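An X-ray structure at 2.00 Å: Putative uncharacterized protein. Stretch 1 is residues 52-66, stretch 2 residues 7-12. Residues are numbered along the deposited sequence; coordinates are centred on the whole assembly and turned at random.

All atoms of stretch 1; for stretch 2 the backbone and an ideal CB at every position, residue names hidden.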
ATOM      1  N   GLY A  52       3.500   3.920 -22.483  1.00  6.92           N
ATOM      2  CA  GLY A  52       3.021   5.032 -23.293  1.00  7.85           C
ATOM      3  C   GLY A  52       2.906   6.336 -22.527  1.00  8.52           C
ATOM      4  O   GLY A  52       1.940   7.086 -22.689  1.00  8.49           O
ATOM      5  N   LEU A  53       3.902   6.623 -21.698  1.00  9.04           N
ATOM      6  CA  LEU A  53       3.888   7.833 -20.892  1.00  9.64           C
ATOM      7  C   LEU A  53       4.009   9.121 -21.695  1.00 10.21           C
ATOM      8  O   LEU A  53       4.691   9.174 -22.716  1.00 11.71           O
ATOM      9  CB  LEU A  53       5.016   7.788 -19.855  1.00 10.11           C
ATOM     10  CG  LEU A  53       4.974   6.634 -18.851  1.00  9.36           C
ATOM     11  CD1 LEU A  53       6.157   6.763 -17.902  1.00 11.00           C
ATOM     12  CD2 LEU A  53       3.663   6.649 -18.080  1.00 11.74           C
ATOM     13  N   THR A  54       3.323  10.150 -21.217  1.00  9.90           N
ATOM     14  CA  THR A  54       3.356  11.471 -21.830  1.00 10.28           C
ATOM     15  C   THR A  54       4.465  12.233 -21.111  1.00 11.63           C
ATOM     16  O   THR A  54       5.164  11.670 -20.270  1.00 11.61           O
ATOM     17  CB  THR A  54       2.045  12.221 -21.586  1.00  8.96           C
ATOM     18  OG1 THR A  54       1.810  12.309 -20.173  1.00  9.86           O
ATOM     19  CG2 THR A  54       0.883  11.496 -22.247  1.00  8.63           C
ATOM     20  N   VAL A  55       4.630  13.509 -21.438  1.00 11.75           N
ATOM     21  CA  VAL A  55       5.648  14.321 -20.781  1.00 13.11           C
ATOM     22  C   VAL A  55       5.301  14.394 -19.298  1.00 12.46           C
ATOM     23  O   VAL A  55       6.171  14.264 -18.434  1.00 13.13           O
ATOM     24  CB  VAL A  55       5.687  15.748 -21.370  1.00 14.27           C
ATOM     25  CG1 VAL A  55       6.605  16.639 -20.540  1.00 15.21           C
ATOM     26  CG2 VAL A  55       6.170  15.694 -22.807  1.00 17.04           C
ATOM     27  N   LEU A  56       4.020  14.598 -19.011  1.00 12.13           N
ATOM     28  CA  LEU A  56       3.544  14.681 -17.636  1.00 11.88           C
ATOM     29  C   LEU A  56       3.696  13.340 -16.925  1.00 12.40           C
ATOM     30  O   LEU A  56       4.144  13.287 -15.781  1.00 12.37           O
ATOM     31  CB  LEU A  56       2.074  15.108 -17.608  1.00 12.64           C
ATOM     32  CG  LEU A  56       1.396  15.087 -16.234  1.00 11.83           C
ATOM     33  CD1 LEU A  56       2.100  16.054 -15.293  1.00 11.83           C
ATOM     34  CD2 LEU A  56      -0.069  15.464 -16.383  1.00 13.87           C
ATOM     35  N   GLY A  57       3.315  12.261 -17.603  1.00 11.62           N
ATOM     36  CA  GLY A  57       3.420  10.941 -17.007  1.00 11.43           C
ATOM     37  C   GLY A  57       4.845  10.576 -16.634  1.00 11.30           C
ATOM     38  O   GLY A  57       5.094   9.988 -15.576  1.00 10.94           O
ATOM     39  N   SER A  58       5.788  10.917 -17.503  1.00 11.54           N
ATOM     40  CA  SER A  58       7.193  10.624 -17.243  1.00 12.09           C
ATOM     41  C   SER A  58       7.698  11.460 -16.070  1.00 13.21           C
ATOM     42  O   SER A  58       8.459  10.972 -15.231  1.00 12.34           O
ATOM     43  CB  SER A  58       8.033  10.910 -18.490  1.00 14.88           C
ATOM     44  OG  SER A  58       7.830  12.235 -18.943  1.00 21.22           O
ATOM     45  N   LYS A  59       7.269  12.715 -16.006  1.00 12.09           N
ATOM     46  CA  LYS A  59       7.682  13.597 -14.921  1.00 12.88           C
ATOM     47  C   LYS A  59       7.158  13.066 -13.590  1.00 11.87           C
ATOM     48  O   LYS A  59       7.885  13.031 -12.595  1.00 13.37           O
ATOM     49  CB  LYS A  59       7.153  15.016 -15.150  1.00 14.42           C
ATOM     50  CG  LYS A  59       7.473  15.978 -14.014  1.00 18.06           C
ATOM     51  CD  LYS A  59       6.829  17.341 -14.226  1.00 20.89           C
ATOM     52  CE  LYS A  59       7.114  18.264 -13.049  1.00 24.57           C
ATOM     53  NZ  LYS A  59       6.456  19.592 -13.198  1.00 28.34           N
ATOM     54  N   MET A  60       5.899  12.639 -13.580  1.00 11.17           N
ATOM     55  CA  MET A  60       5.290  12.122 -12.362  1.00 10.72           C
ATOM     56  C   MET A  60       5.959  10.842 -11.882  1.00 10.01           C
ATOM     57  O   MET A  60       6.286  10.710 -10.703  1.00  9.23           O
ATOM     58  CB  MET A  60       3.794  11.870 -12.575  1.00 12.13           C
ATOM     59  CG  MET A  60       2.990  13.127 -12.880  1.00 15.04           C
ATOM     60  SD  MET A  60       3.214  14.418 -11.633  1.00 21.94           S
ATOM     61  CE  MET A  60       2.302  13.736 -10.284  1.00 20.62           C
ATOM     62  N   ASN A  61       6.175   9.896 -12.787  1.00 10.32           N
ATOM     63  CA  ASN A  61       6.806   8.653 -12.375  1.00 10.16           C
ATOM     64  C   ASN A  61       8.262   8.849 -11.978  1.00 10.87           C
ATOM     65  O   ASN A  61       8.780   8.122 -11.128  1.00 10.52           O
ATOM     66  CB  ASN A  61       6.651   7.597 -13.466  1.00 10.95           C
ATOM     67  CG  ASN A  61       5.246   7.038 -13.514  1.00 13.05           C
ATOM     68  OD1 ASN A  61       4.772   6.452 -12.540  1.00 12.38           O
ATOM     69  ND2 ASN A  61       4.564   7.229 -14.638  1.00 12.15           N
ATOM     70  N   ARG A  62       8.926   9.832 -12.579  1.00 10.20           N
ATOM     71  CA  ARG A  62      10.310  10.109 -12.220  1.00 11.03           C
ATOM     72  C   ARG A  62      10.288  10.577 -10.765  1.00 11.20           C
ATOM     73  O   ARG A  62      11.136  10.193  -9.957  1.00 11.41           O
ATOM     74  CB  ARG A  62      10.887  11.196 -13.137  1.00 12.20           C
ATOM     75  CG  ARG A  62      12.298  11.637 -12.785  1.00 13.20           C
ATOM     76  CD  ARG A  62      12.936  12.461 -13.907  1.00 14.58           C
ATOM     77  NE  ARG A  62      12.111  13.591 -14.331  1.00 18.87           N
ATOM     78  CZ  ARG A  62      11.414  13.633 -15.463  1.00 18.78           C
ATOM     79  NH1 ARG A  62      11.433  12.604 -16.301  1.00 21.58           N
ATOM     80  NH2 ARG A  62      10.696  14.706 -15.763  1.00 21.43           N
ATOM     81  N   PHE A  63       9.292  11.395 -10.437  1.00 10.34           N
ATOM     82  CA  PHE A  63       9.121  11.924  -9.087  1.00 11.32           C
ATOM     83  C   PHE A  63       8.834  10.789  -8.100  1.00 11.49           C
ATOM     84  O   PHE A  63       9.430  10.724  -7.023  1.00 11.35           O
ATOM     85  CB  PHE A  63       7.966  12.928  -9.063  1.00 13.82           C
ATOM     86  CG  PHE A  63       7.747  13.575  -7.724  1.00 15.97           C
ATOM     87  CD1 PHE A  63       8.569  14.611  -7.293  1.00 18.77           C
ATOM     88  CD2 PHE A  63       6.720  13.146  -6.890  1.00 18.15           C
ATOM     89  CE1 PHE A  63       8.371  15.212  -6.047  1.00 18.63           C
ATOM     90  CE2 PHE A  63       6.514  13.739  -5.644  1.00 19.88           C
ATOM     91  CZ  PHE A  63       7.341  14.775  -5.224  1.00 19.34           C
ATOM     92  N   PHE A  64       7.925   9.891  -8.474  1.00 11.66           N
ATOM     93  CA  PHE A  64       7.571   8.780  -7.597  1.00  9.96           C
ATOM     94  C   PHE A  64       8.728   7.821  -7.347  1.00  9.49           C
ATOM     95  O   PHE A  64       8.901   7.333  -6.228  1.00 10.71           O
ATOM     96  CB  PHE A  64       6.393   7.980  -8.166  1.00 10.42           C
ATOM     97  CG  PHE A  64       5.165   8.799  -8.437  1.00 11.43           C
ATOM     98  CD1 PHE A  64       4.786   9.826  -7.579  1.00 12.77           C
ATOM     99  CD2 PHE A  64       4.371   8.523  -9.546  1.00 13.14           C
ATOM    100  CE1 PHE A  64       3.629  10.567  -7.821  1.00 13.65           C
ATOM    101  CE2 PHE A  64       3.213   9.255  -9.795  1.00 14.19           C
ATOM    102  CZ  PHE A  64       2.843  10.279  -8.933  1.00 13.30           C
ATOM    103  N   LEU A  65       9.509   7.530  -8.383  1.00  9.21           N
ATOM    104  CA  LEU A  65      10.627   6.613  -8.224  1.00  8.67           C
ATOM    105  C   LEU A  65      11.742   7.250  -7.406  1.00  9.33           C
ATOM    106  O   LEU A  65      12.358   6.586  -6.572  1.00  8.41           O
ATOM    107  CB  LEU A  65      11.136   6.137  -9.590  1.00  9.15           C
ATOM    108  CG  LEU A  65      10.116   5.304 -10.381  1.00  9.75           C
ATOM    109  CD1 LEU A  65      10.740   4.869 -11.695  1.00 12.68           C
ATOM    110  CD2 LEU A  65       9.677   4.081  -9.566  1.00 11.08           C
ATOM    111  N   ARG A  66      12.006   8.533  -7.632  1.00  8.39           N
ATOM    112  CA  ARG A  66      13.032   9.207  -6.847  1.00  9.19           C
ATOM    113  C   ARG A  66      12.556   9.192  -5.395  1.00  9.00           C
ATOM    114  O   ARG A  66      13.348   8.997  -4.471  1.00  9.05           O
ATOM    115  CB  ARG A  66      13.215  10.657  -7.299  1.00 10.41           C
ATOM    116  CG  ARG A  66      14.328  11.370  -6.539  1.00 12.21           C
ATOM    117  CD  ARG A  66      14.343  12.871  -6.795  1.00 13.83           C
ATOM    118  NE  ARG A  66      13.166  13.521  -6.229  1.00 15.94           N
ATOM    119  CZ  ARG A  66      12.972  14.836  -6.210  1.00 18.11           C
ATOM    120  NH1 ARG A  66      13.880  15.651  -6.731  1.00 18.66           N
ATOM    121  NH2 ARG A  66      11.869  15.336  -5.669  1.00 19.21           N
ATOM    122  N   UNK A   7      12.246  14.987 -22.017  1.00 31.27           N
ATOM    123  CA  UNK A   7      11.264  14.368 -22.951  1.00 28.92           C
ATOM    124  C   UNK A   7      10.324  13.417 -22.216  1.00 27.45           C
ATOM    125  O   UNK A   7      10.005  13.634 -21.046  1.00 26.38           O
ATOM    126  CB  UNK A   7      11.986  13.610 -24.067  1.00 28.92           C
ATOM    127  N   UNK A   8       9.881  12.367 -22.901  1.00 25.24           N
ATOM    128  CA  UNK A   8       8.968  11.403 -22.297  1.00 23.37           C
ATOM    129  C   UNK A   8       9.666  10.284 -21.535  1.00 23.58           C
ATOM    130  O   UNK A   8       9.010   9.432 -20.940  1.00 22.76           O
ATOM    131  CB  UNK A   8       8.081  10.792 -23.384  1.00 23.37           C
ATOM    132  N   UNK A   9      10.995  10.284 -21.554  1.00 22.10           N
ATOM    133  CA  UNK A   9      11.758   9.274 -20.828  1.00 21.85           C
ATOM    134  C   UNK A   9      11.619   9.556 -19.338  1.00 20.10           C
ATOM    135  O   UNK A   9      11.475  10.710 -18.931  1.00 20.02           O
ATOM    136  CB  UNK A   9      13.227   9.269 -21.254  1.00 21.85           C
ATOM    137  N   UNK A  10      11.650   8.505 -18.524  1.00 17.20           N
ATOM    138  CA  UNK A  10      11.539   8.675 -17.083  1.00 16.76           C
ATOM    139  C   UNK A  10      12.910   9.050 -16.525  1.00 15.36           C
ATOM    140  O   UNK A  10      13.121  10.188 -16.108  1.00 16.57           O
ATOM    141  CB  UNK A  10      11.004   7.405 -16.418  1.00 16.76           C
ATOM    142  N   UNK A  11      13.835   8.092 -16.537  1.00 14.23           N
ATOM    143  CA  UNK A  11      15.197   8.299 -16.046  1.00 14.54           C
ATOM    144  C   UNK A  11      15.936   6.968 -16.001  1.00 14.97           C
ATOM    145  O   UNK A  11      15.333   5.912 -16.175  1.00 14.67           O
ATOM    146  CB  UNK A  11      15.185   8.953 -14.663  1.00 14.54           C
ATOM    147  N   UNK A  12      17.246   7.022 -15.779  1.00 13.37           N
ATOM    148  CA  UNK A  12      18.049   5.808 -15.683  1.00 13.37           C
ATOM    149  C   UNK A  12      18.192   5.470 -14.202  1.00 12.58           C
ATOM    150  O   UNK A  12      17.889   6.298 -13.343  1.00 13.56           O
ATOM    151  CB  UNK A  12      19.414   5.981 -16.352  1.00 13.37           C
TER

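Stretch 1 enters as a short loop, and Thr54 caps the helix that begins at Val55: Gly57 N donates to Thr54 OG1 at 3.0 Å. Stretch 2 has no regular secondary structure and runs beside the first turns of this helix.

Position 7 points its CA-to-CB bond away from stretch 1. Nothing of that stretch lies within 5.5 Å of the ideal CB, so this contact sets little limit on the side chain, and a polar or charged one would do. The backbone comes closer, with O of residue 7 at 3.3 Å from Ser58 OG. The deposited residue is Arg7. Its side chain stays clear of stretch 1; the nearest pair is Arg7 CB and Val55 CG2, 6.3 Å apart.

Position 8 lies beside the start of the helix, its CA 4.7 Å from that of Val55. CA-to-CB points sideways. The ideal CB is 3.8 Å from Leu53 O, 4.4 Å from Thr54 O and 4.7 Å from Ser58 OG. A side chain here can run along the backbone of Leu53, Thr54 and Val55. Carbonyl oxygens favour a donor, and the aliphatic surface of Val55 suits methylene groups. Lysine, arginine or glutamine would all fit. The residue is Lys8. Its CG packs 4.1 Å from Val55 CG2, and its CD passes 3.3 Å from Leu53 O. The amino group reaches that carbonyl through a water: Lys8 NZ donates to water 1 at 2.9 Å (NZ to O), and the water donates to Leu53 O at 3.2 Å. The backbone is also close, with Lys8 O 3.0 Å from Ser58 CB. A small side chain at Ser58 accompanies this tight approach.

Position 9 turns its CA-to-CB bond away, and no atom of stretch 1 is within 5.5 Å of the ideal CB. Many polar residues would suit. It is Asp9. Its part in the contact is through the backbone: Asp9 O lies 3.5 Å from Ser58 CB and 3.2 Å from Arg62 NH1.

Position 10 has its CA 4.8 Å from that of Ser58. CA-to-CB points sideways, over a surface made by Leu53, Ser58, Asn61, Arg62 and Leu65. The ideal CB of position 10 is 5.1 Å from Leu53 CD1 and 4.5 Å from Ser58 O. A medium apolar side chain, such as valine, isoleucine or leucine, would suit. Val10 is found, with chi1 t. Its CG2 meets Leu53 CD1 at 3.6 Å, while CG1 lies 4.2 Å from Leu65 CD1. The two methyls thus reach leucines at separate places. The backbone adds a hydrogen bond, Arg62 NH1 to Val10 O at 3.0 Å, with the carbonyl near the guanidinium plane.

Position 11 directs CA-to-CB toward stretch 1. The ideal CB is already 4.2 Å from Arg62 CD, so a small side chain is an easy choice. Ala11 is deposited, its CB 4.3 Å from Arg62 CD.

Position 12 is out of reach of stretch 1, which therefore offers no preference. Thr12 is an N-cap residue, its side chain capping a backbone nitrogen elsewhere in the structure.

Stretch 2 (7-12) RKDVAT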
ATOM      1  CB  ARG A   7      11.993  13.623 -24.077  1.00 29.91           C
ATOM      2  CG  ARG A   7      12.835  12.428 -23.640  1.00 31.83           C
ATOM      3  CD  ARG A   7      13.901  12.819 -22.631  1.00 35.83           C
ATOM      4  NE  ARG A   7      15.096  11.990 -22.753  1.00 38.92           N
ATOM      5  CZ  ARG A   7      15.890  11.983 -23.819  1.00 40.86           C
ATOM      6  NH1 ARG A   7      15.614  12.759 -24.859  1.00 42.83           N
ATOM      7  NH2 ARG A   7      16.962  11.204 -23.844  1.00 41.45           N
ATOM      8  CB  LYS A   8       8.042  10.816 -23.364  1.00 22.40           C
ATOM      9  CG  LYS A   8       7.064  11.832 -23.939  1.00 22.05           C
ATOM     10  CD  LYS A   8       6.077  11.191 -24.896  1.00 20.25           C
ATOM     11  CE  LYS A   8       6.773  10.633 -26.125  1.00 21.33           C
ATOM     12  NZ  LYS A   8       5.787  10.073 -27.088  1.00 18.92           N
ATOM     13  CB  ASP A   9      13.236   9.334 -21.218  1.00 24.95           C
ATOM     14  CG  ASP A   9      13.558   8.472 -22.422  1.00 27.39           C
ATOM     15  OD1 ASP A   9      12.844   8.565 -23.442  1.00 29.54           O
ATOM     16  OD2 ASP A   9      14.538   7.703 -22.346  1.00 31.29           O
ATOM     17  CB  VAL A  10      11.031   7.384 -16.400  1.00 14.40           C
ATOM     18  CG1 VAL A  10      10.908   7.599 -14.899  1.00 14.52           C
ATOM     19  CG2 VAL A  10       9.679   6.989 -16.984  1.00 14.88           C
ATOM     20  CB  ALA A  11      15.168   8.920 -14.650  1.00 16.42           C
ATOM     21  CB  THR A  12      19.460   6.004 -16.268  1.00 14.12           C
ATOM     22  OG1 THR A  12      20.185   6.940 -15.460  1.00 16.16           O
ATOM     23  CG2 THR A  12      19.378   6.529 -17.690  1.00 14.86           C
TER
HETATM   24  O   HOH W   1       4.951   7.710 -25.546  1.00 21.40           O
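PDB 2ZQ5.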